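Local coordinates for collagen alpha-1(XV) chain (Homo sapiens, PDB 3N3F), which probably drives the association of three collagen XV chains through its trimerization domain, so that they can fold into a triple helix, at residues N1-S7 with T23-D29. Residue numbers count along the deposited sequence, not the author numbering.
Sequences NLVTAFS and TFIYLRD
Parallel strand pairing joins strand 3-6, an edge strand of the chain's four-stranded mixed sheet, to strand 23-27. The axes approach to 4.5 Å with a crossing angle of -33°, extended backbones in register Val3-Phe24, Thr4-Ile25, Ala5-Tyr26 and Phe6-Leu27. Hydrogen bonds alternate: Phe24 N to Leu2 O (3.0 Å), Thr4 N to Phe24 O (3.0 Å), Tyr26 N to Thr4 O (2.9 Å), Phe6 N to Tyr26 O (3.0 Å) and Arg28 N to Phe6 O (3.0 Å). Beyond the strands, where Ser7 and Arg28 turn helical in phi/psi, Asp29 N hydrogen-bonds Ser7 O (2.9 Å). Helix 9-13 links the strands in a beta-alpha-beta unit and packs on the face bearing Phe6, Ile25 and Leu27. Here the Phe6 ring (chi1 m) meets Ile25 edge-on, CD2 to CG2 3.4 Å. Val3, Phe24, Ala5 and Tyr26 occupy the opposite face, Ala5 CB 4.0 Å from Tyr26 CB. That face looks to the trimer interface: Phe24 packs edge-to-face with Phe24 of both neighbouring subunits, and Tyr26 OH hydrogen-bonds Glu21 of one of them.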
loop_
_atom_site.group_PDB
_atom_site.type_symbol
_atom_site.label_atom_id
_atom_site.label_comp_id
_atom_site.label_asym_id
_atom_site.label_seq_id
_atom_site.Cartn_x
_atom_site.Cartn_y
_atom_site.Cartn_z
ATOM N N ASN A 1 6.793 4.880 8.789
ATOM C CA ASN A 1 7.421 3.622 9.283
ATOM C C ASN A 1 6.649 2.392 8.813
ATOM O O ASN A 1 7.234 1.447 8.283
ATOM C CB ASN A 1 7.488 3.630 10.814
ATOM C CG ASN A 1 8.311 4.788 11.359
ATOM O OD1 ASN A 1 9.506 4.910 11.068
ATOM N ND2 ASN A 1 7.675 5.645 12.156
ATOM N N LEU A 2 5.334 2.411 9.011
ATOM C CA LEU A 2 4.491 1.290 8.615
ATOM C C LEU A 2 3.045 1.697 8.318
ATOM O O LEU A 2 2.740 2.202 7.234
ATOM C CB LEU A 2 4.523 0.213 9.706
ATOM C CG LEU A 2 5.065 0.626 11.081
ATOM C CD1 LEU A 2 4.236 1.764 11.655
ATOM C CD2 LEU A 2 5.049 -0.575 12.014
ATOM N N VAL A 3 2.155 1.467 9.277
ATOM C CA VAL A 3 0.751 1.805 9.097
ATOM C C VAL A 3 0.094 2.278 10.385
ATOM O O VAL A 3 0.312 1.719 11.460
ATOM C CB VAL A 3 -0.043 0.596 8.536
ATOM C CG1 VAL A 3 0.268 -0.648 9.341
ATOM C CG2 VAL A 3 -1.541 0.882 8.571
ATOM N N THR A 4 -0.701 3.333 10.265
ATOM C CA THR A 4 -1.421 3.884 11.404
ATOM C C THR A 4 -2.833 4.186 10.922
ATOM O O THR A 4 -3.167 3.887 9.776
ATOM C CB THR A 4 -0.749 5.170 11.933
ATOM O OG1 THR A 4 -1.461 5.633 13.087
ATOM C CG2 THR A 4 -0.741 6.259 10.867
ATOM N N ALA A 5 -3.659 4.779 11.780
ATOM C CA ALA A 5 -5.033 5.071 11.393
ATOM C C ALA A 5 -5.661 6.271 12.093
ATOM O O ALA A 5 -5.164 6.756 13.105
ATOM C CB ALA A 5 -5.897 3.836 11.629
ATOM N N PHE A 6 -6.768 6.738 11.524
ATOM C CA PHE A 6 -7.526 7.857 12.071
ATOM C C PHE A 6 -8.992 7.491 11.888
ATOM O O PHE A 6 -9.321 6.645 11.059
ATOM C CB PHE A 6 -7.214 9.148 11.307
ATOM C CG PHE A 6 -5.807 9.646 11.502
ATOM C CD1 PHE A 6 -5.460 10.372 12.637
ATOM C CD2 PHE A 6 -4.821 9.367 10.557
ATOM C CE1 PHE A 6 -4.149 10.813 12.829
ATOM C CE2 PHE A 6 -3.510 9.802 10.739
ATOM C CZ PHE A 6 -3.173 10.527 11.878
ATOM N N SER A 7 -9.874 8.116 12.659
ATOM C CA SER A 7 -11.293 7.826 12.530
ATOM C C SER A 7 -11.745 8.191 11.125
ATOM O O SER A 7 -12.407 7.403 10.448
ATOM C CB SER A 7 -12.104 8.626 13.554
ATOM O OG SER A 7 -11.853 8.182 14.877
ATOM N N THR A 23 4.477 6.746 5.342
ATOM C CA THR A 23 3.658 5.880 6.190
ATOM C C THR A 23 2.271 5.722 5.579
ATOM O O THR A 23 1.766 6.637 4.933
ATOM C CB THR A 23 3.490 6.473 7.615
ATOM O OG1 THR A 23 4.765 6.554 8.258
ATOM C CG2 THR A 23 2.564 5.607 8.455
ATOM N N PHE A 24 1.663 4.556 5.774
ATOM C CA PHE A 24 0.324 4.295 5.261
ATOM C C PHE A 24 -0.712 4.696 6.307
ATOM O O PHE A 24 -0.529 4.444 7.497
ATOM C CB PHE A 24 0.179 2.818 4.901
ATOM C CG PHE A 24 0.853 2.446 3.612
ATOM C CD1 PHE A 24 0.234 2.696 2.394
ATOM C CD2 PHE A 24 2.116 1.865 3.616
ATOM C CE1 PHE A 24 0.863 2.372 1.188
ATOM C CE2 PHE A 24 2.756 1.538 2.419
ATOM C CZ PHE A 24 2.124 1.794 1.204
ATOM N N ILE A 25 -1.798 5.321 5.856
ATOM C CA ILE A 25 -2.851 5.787 6.756
ATOM C C ILE A 25 -4.220 5.187 6.442
ATOM O O ILE A 25 -4.770 5.390 5.365
ATOM C CB ILE A 25 -2.980 7.326 6.701
ATOM C CG1 ILE A 25 -1.634 7.976 7.031
ATOM C CG2 ILE A 25 -4.059 7.789 7.679
ATOM C CD1 ILE A 25 -1.650 9.491 6.932
ATOM N N TYR A 26 -4.771 4.463 7.405
ATOM C CA TYR A 26 -6.073 3.830 7.251
ATOM C C TYR A 26 -7.150 4.692 7.892
ATOM O O TYR A 26 -6.983 5.173 9.011
ATOM C CB TYR A 26 -6.047 2.450 7.914
ATOM C CG TYR A 26 -7.349 1.670 7.896
ATOM C CD1 TYR A 26 -8.009 1.396 6.699
ATOM C CD2 TYR A 26 -7.860 1.113 9.069
ATOM C CE1 TYR A 26 -9.135 0.573 6.667
ATOM C CE2 TYR A 26 -8.986 0.289 9.049
ATOM C CZ TYR A 26 -9.614 0.020 7.844
ATOM O OH TYR A 26 -10.692 -0.830 7.809
ATOM N N LEU A 27 -8.246 4.911 7.175
ATOM C CA LEU A 27 -9.351 5.688 7.720
ATOM C C LEU A 27 -10.427 4.681 8.099
ATOM O O LEU A 27 -11.081 4.098 7.233
ATOM C CB LEU A 27 -9.878 6.688 6.687
ATOM C CG LEU A 27 -8.848 7.700 6.172
ATOM C CD1 LEU A 27 -9.564 8.775 5.372
ATOM C CD2 LEU A 27 -8.098 8.337 7.342
ATOM N N ARG A 28 -10.587 4.469 9.402
ATOM C CA ARG A 28 -11.544 3.502 9.927
ATOM C C ARG A 28 -12.975 3.673 9.435
ATOM O O ARG A 28 -13.603 2.709 9.002
ATOM C CB ARG A 28 -11.518 3.518 11.464
ATOM C CG ARG A 28 -10.165 3.137 12.070
ATOM C CD ARG A 28 -10.270 2.865 13.566
ATOM N NE ARG A 28 -10.730 4.029 14.322
ATOM C CZ ARG A 28 -9.936 4.979 14.811
ATOM N NH1 ARG A 28 -8.621 4.918 14.637
ATOM N NH2 ARG A 28 -10.463 5.999 15.474
ATOM N N ASP A 29 -13.484 4.897 9.488
ATOM C CA ASP A 29 -14.854 5.172 9.067
ATOM C C ASP A 29 -15.182 4.856 7.608
ATOM O O ASP A 29 -16.231 4.279 7.321
ATOM C CB ASP A 29 -15.207 6.630 9.373
ATOM C CG ASP A 29 -15.448 6.871 10.853
ATOM O OD1 ASP A 29 -14.644 6.390 11.682
ATOM O OD2 ASP A 29 -16.442 7.550 11.191
#